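Local coordinates for endosialidase (Enterobacteria phage phi92, PDB 4HIZ), which hydrolyses polysialic acid internally, cleaving both alpha-2,8 and alpha-2,9 linkages between sialic acid units as a trimeric phage endosialidase, at the interface of chains A and B. Numbering follows the deposited sequence. Chains: chain A/B, Endosialidase.

Contact 1: the interface of chains A and B. Residues chain A 644, 646-649; chain B 638-640.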
loop_
_atom_site.group_PDB
_atom_site.type_symbol
_atom_site.label_atom_id
_atom_site.label_comp_id
_atom_site.label_asym_id
_atom_site.label_seq_id
_atom_site.Cartn_x
_atom_site.Cartn_y
_atom_site.Cartn_z
ATOM N N ALA A 644 -16.372 9.314 43.717
ATOM C CA ALA A 644 -15.093 8.847 44.276
ATOM C C ALA A 644 -15.383 8.013 45.521
ATOM O O ALA A 644 -15.280 8.526 46.621
ATOM C CB ALA A 644 -14.170 10.064 44.618
ATOM N N GLY A 646 -13.757 5.941 47.116
ATOM C CA GLY A 646 -12.641 5.921 48.064
ATOM C C GLY A 646 -12.343 7.259 48.724
ATOM O O GLY A 646 -11.353 7.380 49.477
ATOM N N GLY A 647 -13.180 8.259 48.450
ATOM C CA GLY A 647 -12.960 9.609 48.967
ATOM C C GLY A 647 -12.424 10.536 47.892
ATOM O O GLY A 647 -11.616 10.131 47.045
ATOM N N ALA A 648 -12.931 11.774 47.888
ATOM C CA ALA A 648 -12.460 12.776 46.956
ATOM C C ALA A 648 -11.561 13.750 47.717
ATOM O O ALA A 648 -11.951 14.258 48.779
ATOM C CB ALA A 648 -13.644 13.524 46.349
ATOM N N TYR A 649 -10.366 14.011 47.197
ATOM C CA TYR A 649 -9.437 14.864 47.935
ATOM C C TYR A 649 -8.923 16.004 47.100
ATOM O O TYR A 649 -8.721 15.859 45.902
ATOM C CB TYR A 649 -8.184 14.073 48.383
ATOM C CG TYR A 649 -8.444 13.005 49.402
ATOM C CD1 TYR A 649 -8.797 11.703 49.004
ATOM C CD2 TYR A 649 -8.382 13.286 50.759
ATOM C CE1 TYR A 649 -9.062 10.716 49.942
ATOM C CE2 TYR A 649 -8.647 12.294 51.724
ATOM C CZ TYR A 649 -8.984 11.019 51.303
ATOM O OH TYR A 649 -9.265 10.040 52.226
ATOM N N ASN B 638 -10.633 3.519 43.966
ATOM C CA ASN B 638 -11.726 4.463 43.684
ATOM C C ASN B 638 -11.617 5.820 44.389
ATOM O O ASN B 638 -12.607 6.550 44.512
ATOM C CB ASN B 638 -13.069 3.801 44.026
ATOM C CG ASN B 638 -13.180 2.415 43.456
ATOM O OD1 ASN B 638 -12.649 2.142 42.376
ATOM N ND2 ASN B 638 -13.804 1.489 44.225
ATOM N N ARG B 639 -10.418 6.144 44.848
ATOM C CA ARG B 639 -10.098 7.486 45.341
ATOM C C ARG B 639 -9.994 8.476 44.170
ATOM O O ARG B 639 -9.674 8.079 43.064
ATOM C CB ARG B 639 -8.732 7.383 46.040
ATOM C CG ARG B 639 -8.344 8.534 46.856
ATOM C CD ARG B 639 -7.007 8.195 47.515
ATOM N NE ARG B 639 -7.167 7.496 48.779
ATOM C CZ ARG B 639 -6.194 7.385 49.678
ATOM N NH1 ARG B 639 -4.995 7.906 49.444
ATOM N NH2 ARG B 639 -6.424 6.764 50.816
ATOM N N ALA B 640 -10.249 9.761 44.402
ATOM C CA ALA B 640 -9.910 10.771 43.386
ATOM C C ALA B 640 -9.123 11.868 44.091
ATOM O O ALA B 640 -9.456 12.233 45.233
ATOM C CB ALA B 640 -11.179 11.367 42.736
HETATM O O HOH W 1 -9.275 5.770 49.747
#
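The phenol ring of A:Tyr649 and the guanidinium of B:Arg639 meet where neighbouring subunits of the intertwined endosialidase stalk, a trimeric beta-helix, join strand to strand. Their planes stand 60° apart and the side chains cross obliquely: CE1 of A:Tyr649, on the ring's rim, touches the CG methylene of B:Arg639 at 3.8 Å, with NE of the arginine little farther off. At the guanidinium edge, in its plane, sits water 1, 2.9 Å from NE of B:Arg639 and farther from NH2. The same water reaches O of A:Gly646 at 2.6 Å, linking arginine head and chain A backbone. The arginine leaves its backbone with CG anti to N (chi1 -167°), then bends at chi3, which carries NE toward both ring and water. The main chains run parallel, A:Ala648 bridging to B:Ala640. N of B:Ala640 donates to O of A:Gly647 at 3.0 Å, nearly in line with the carbonyl bond, and N of A:Tyr649 returns a bond of 2.8 Å to O of B:Ala640. N of A:Gly646 reaches O of B:Asn638 at 2.9 Å from above the carbonyl plane, far from the direction of a lone pair. Beside this ladder the methyl groups of A:Ala644 and B:Ala640 touch.

Contact 2: the interface of chains A and B. Residues chain A 559-561; chain B 553-556.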
loop_
_atom_site.group_PDB
_atom_site.type_symbol
_atom_site.label_atom_id
_atom_site.label_comp_id
_atom_site.label_asym_id
_atom_site.label_seq_id
_atom_site.Cartn_x
_atom_site.Cartn_y
_atom_site.Cartn_z
ATOM N N PRO A 559 6.803 4.258 13.178
ATOM C CA PRO A 559 6.087 5.459 13.641
ATOM C C PRO A 559 5.416 6.131 12.461
ATOM O O PRO A 559 5.957 6.116 11.348
ATOM C CB PRO A 559 7.224 6.385 14.150
ATOM C CG PRO A 559 8.460 5.583 14.083
ATOM C CD PRO A 559 8.272 4.384 13.247
ATOM N N VAL A 560 4.221 6.676 12.683
ATOM C CA VAL A 560 3.520 7.333 11.583
ATOM C C VAL A 560 2.935 8.638 12.067
ATOM O O VAL A 560 2.442 8.728 13.205
ATOM C CB VAL A 560 2.323 6.425 11.117
ATOM C CG1 VAL A 560 1.572 7.073 9.962
ATOM C CG2 VAL A 560 2.805 5.010 10.730
ATOM N N THR A 561 3.012 9.667 11.222
ATOM C CA THR A 561 2.398 10.949 11.527
ATOM C C THR A 561 1.337 11.237 10.482
ATOM O O THR A 561 1.619 11.290 9.277
ATOM C CB THR A 561 3.490 12.058 11.537
ATOM O OG1 THR A 561 4.357 11.848 12.681
ATOM C CG2 THR A 561 2.870 13.474 11.634
ATOM N N VAL B 553 10.382 10.606 9.618
ATOM C CA VAL B 553 9.185 9.818 9.955
ATOM C C VAL B 553 8.223 9.852 8.768
ATOM O O VAL B 553 8.146 10.844 8.048
ATOM C CB VAL B 553 8.487 10.447 11.194
ATOM C CG1 VAL B 553 7.161 9.755 11.523
ATOM C CG2 VAL B 553 9.450 10.452 12.405
ATOM N N ARG B 554 7.484 8.768 8.579
ATOM C CA ARG B 554 6.459 8.699 7.555
ATOM C C ARG B 554 5.306 9.638 7.851
ATOM O O ARG B 554 4.726 9.578 8.939
ATOM C CB ARG B 554 5.895 7.265 7.549
ATOM C CG ARG B 554 6.829 6.243 6.940
ATOM C CD ARG B 554 6.541 4.861 7.579
ATOM N NE ARG B 554 7.288 3.803 6.884
ATOM C CZ ARG B 554 8.579 3.518 7.120
ATOM N NH1 ARG B 554 9.263 4.207 8.071
ATOM N NH2 ARG B 554 9.192 2.537 6.431
ATOM N N HIS B 555 4.948 10.469 6.867
ATOM C CA HIS B 555 3.782 11.360 6.973
ATOM C C HIS B 555 2.707 10.920 6.029
ATOM O O HIS B 555 2.983 10.691 4.845
ATOM C CB HIS B 555 4.179 12.820 6.623
ATOM C CG HIS B 555 4.971 13.470 7.709
ATOM N ND1 HIS B 555 4.431 14.418 8.554
ATOM C CD2 HIS B 555 6.225 13.228 8.163
ATOM C CE1 HIS B 555 5.348 14.789 9.438
ATOM N NE2 HIS B 555 6.441 14.074 9.229
ATOM N N VAL B 556 1.483 10.790 6.555
ATOM C CA VAL B 556 0.321 10.413 5.732
ATOM C C VAL B 556 -0.416 11.685 5.348
ATOM O O VAL B 556 -0.781 12.481 6.226
ATOM C CB VAL B 556 -0.644 9.502 6.517
ATOM C CG1 VAL B 556 -1.929 9.176 5.665
ATOM C CG2 VAL B 556 0.081 8.178 6.935
HETATM O O HOH W 2 8.290 6.235 9.980
#
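CG1 of A:Val560 meets CG2 of B:Val556 at 3.6 Å, the two branched side chains slanting across each other on one side of a parallel strand pair. On the other side of the pair, A:Thr561 and B:His555 lie alongside and point the same way. The CG2 methyl of A:Thr561, anti to its own N, touches CE1 of the B:His555 imidazole at 3.6 Å, while CB stands over one face of the ring toward its rim. The other branch, OG1, anti to the carbonyl carbon (chi1 -69°), turns instead toward the CG1 methyl of B:Val553, whose side chain crosses the threonine at about a right angle. Between these groups the backbones form a ladder: N of A:Thr561 donates to O of B:Arg554 at 2.9 Å, almost straight on, and O of A:Thr561 accepts from N of B:Val556 at 2.8 Å. At the polar rim, water 2 binds O of A:Pro559 at 2.7 Å. The same water lies 3.0 Å from the main-chain N and from NH1 of B:Arg554, meeting the guanidinium at its edge and in its plane, and ties one arginine at two points to the partner chain. Strands 560-563 of A and 554-556 of B thus continue one sheet across subunits, helping to hold the trimer together.

Contact 3: the interface of chains A and B. Residues chain A 497, 501, 510; chain B 267.
Stacking dominates: the imidazole of A:His510 lies over the indole of B:Trp267, its centroid 3.8 Å from that of the six-membered ring and the planes tilted by 25°. CE1 of A:His510 sits 3.2 Å from CD2 of B:Trp267, at the indole ring fusion, while NE2 lies above CE3. The two side chains slide past each other in opposite directions. An edge-to-face contact adds to this. The far rim of B:Trp267 points at one face of A:Trp497, the planes 68° apart, and CH2 of B:Trp267 comes within 3.6 Å of NE1 of A:Trp497. Polar support comes from within chain A: NE2 of A:His510 donates to OD2 of A:Asp501 at 2.7 Å, nearly in the imidazole plane and on the syn lone pair of the carboxylate. With chi1 at 66°, A:Asp501 holds CG between its backbone N and carbonyl carbon and presents OD2 to the histidine edge. This bond, with the stack on B:Trp267, probably holds the imidazole in its orientation, and the carboxylate would probably favour positive charge on it. A:Trp497 and A:Asp501 flank glycan-contacting Ser498 and Ile499, possibly linking interface and glycan site. The three chain A residues lie in loops of one subunit's catalytic beta-propeller region, and B:Trp267 in the 3-10 helix 266-268 of its neighbour's.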
loop_
_atom_site.group_PDB
_atom_site.type_symbol
_atom_site.label_atom_id
_atom_site.label_comp_id
_atom_site.label_asym_id
_atom_site.label_seq_id
_atom_site.Cartn_x
_atom_site.Cartn_y
_atom_site.Cartn_z
ATOM N N TRP A 497 -9.953 18.059 -11.264
ATOM C CA TRP A 497 -11.174 18.844 -10.908
ATOM C C TRP A 497 -10.840 20.258 -10.385
ATOM O O TRP A 497 -11.502 20.772 -9.485
ATOM C CB TRP A 497 -12.115 18.052 -9.940
ATOM C CG TRP A 497 -12.511 16.778 -10.608
ATOM C CD1 TRP A 497 -12.156 15.503 -10.244
ATOM C CD2 TRP A 497 -13.229 16.664 -11.848
ATOM N NE1 TRP A 497 -12.642 14.604 -11.173
ATOM C CE2 TRP A 497 -13.302 15.289 -12.164
ATOM C CE3 TRP A 497 -13.834 17.597 -12.708
ATOM C CZ2 TRP A 497 -13.901 14.826 -13.322
ATOM C CZ3 TRP A 497 -14.440 17.135 -13.869
ATOM C CH2 TRP A 497 -14.480 15.762 -14.162
ATOM N N ASP A 501 -15.046 20.619 -8.290
ATOM C CA ASP A 501 -15.151 20.872 -6.863
ATOM C C ASP A 501 -13.815 21.041 -6.159
ATOM O O ASP A 501 -13.801 21.145 -4.919
ATOM C CB ASP A 501 -15.955 19.765 -6.135
ATOM C CG ASP A 501 -15.262 18.416 -6.144
ATOM O OD1 ASP A 501 -14.110 18.284 -6.626
ATOM O OD2 ASP A 501 -15.897 17.467 -5.626
ATOM N N HIS A 510 -10.701 13.123 -4.231
ATOM C CA HIS A 510 -10.857 12.307 -5.442
ATOM C C HIS A 510 -9.543 11.627 -5.830
ATOM O O HIS A 510 -8.949 10.920 -4.993
ATOM C CB HIS A 510 -11.476 13.137 -6.594
ATOM C CG HIS A 510 -12.700 13.893 -6.175
ATOM N ND1 HIS A 510 -13.742 13.292 -5.495
ATOM C CD2 HIS A 510 -13.031 15.204 -6.300
ATOM C CE1 HIS A 510 -14.657 14.200 -5.210
ATOM N NE2 HIS A 510 -14.255 15.369 -5.696
ATOM N N TRP B 267 -19.845 14.872 -7.378
ATOM C CA TRP B 267 -19.918 14.406 -5.989
ATOM C C TRP B 267 -20.709 15.335 -5.067
ATOM O O TRP B 267 -21.072 14.941 -3.943
ATOM C CB TRP B 267 -18.506 14.132 -5.407
ATOM C CG TRP B 267 -17.799 13.023 -6.137
ATOM C CD1 TRP B 267 -17.843 11.699 -5.837
ATOM C CD2 TRP B 267 -16.924 13.154 -7.272
ATOM N NE1 TRP B 267 -17.061 10.980 -6.720
ATOM C CE2 TRP B 267 -16.469 11.852 -7.599
ATOM C CE3 TRP B 267 -16.479 14.239 -8.034
ATOM C CZ2 TRP B 267 -15.616 11.605 -8.676
ATOM C CZ3 TRP B 267 -15.608 13.994 -9.108
ATOM C CH2 TRP B 267 -15.192 12.687 -9.416
#

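Contact 2 is about 26 Å from contact 3 and about 40 Å from contact 1, while contacts 1 and 3 are about 54 Å apart, all measured between the centres of their C-alpha atoms. They share no residue. Contacts 1 and 2 use the same device, parallel backbone pairing reinforced by a water-linked arginine, at separate levels of the C-terminal stalk; contact 3 joins loops and a 3-10 helix of the propeller regions through aromatic rings. The same pair of subunits is thus joined both at its heads and along its stalk, consistent with the three-copy deposited assembly and the trimeric endosialidase family.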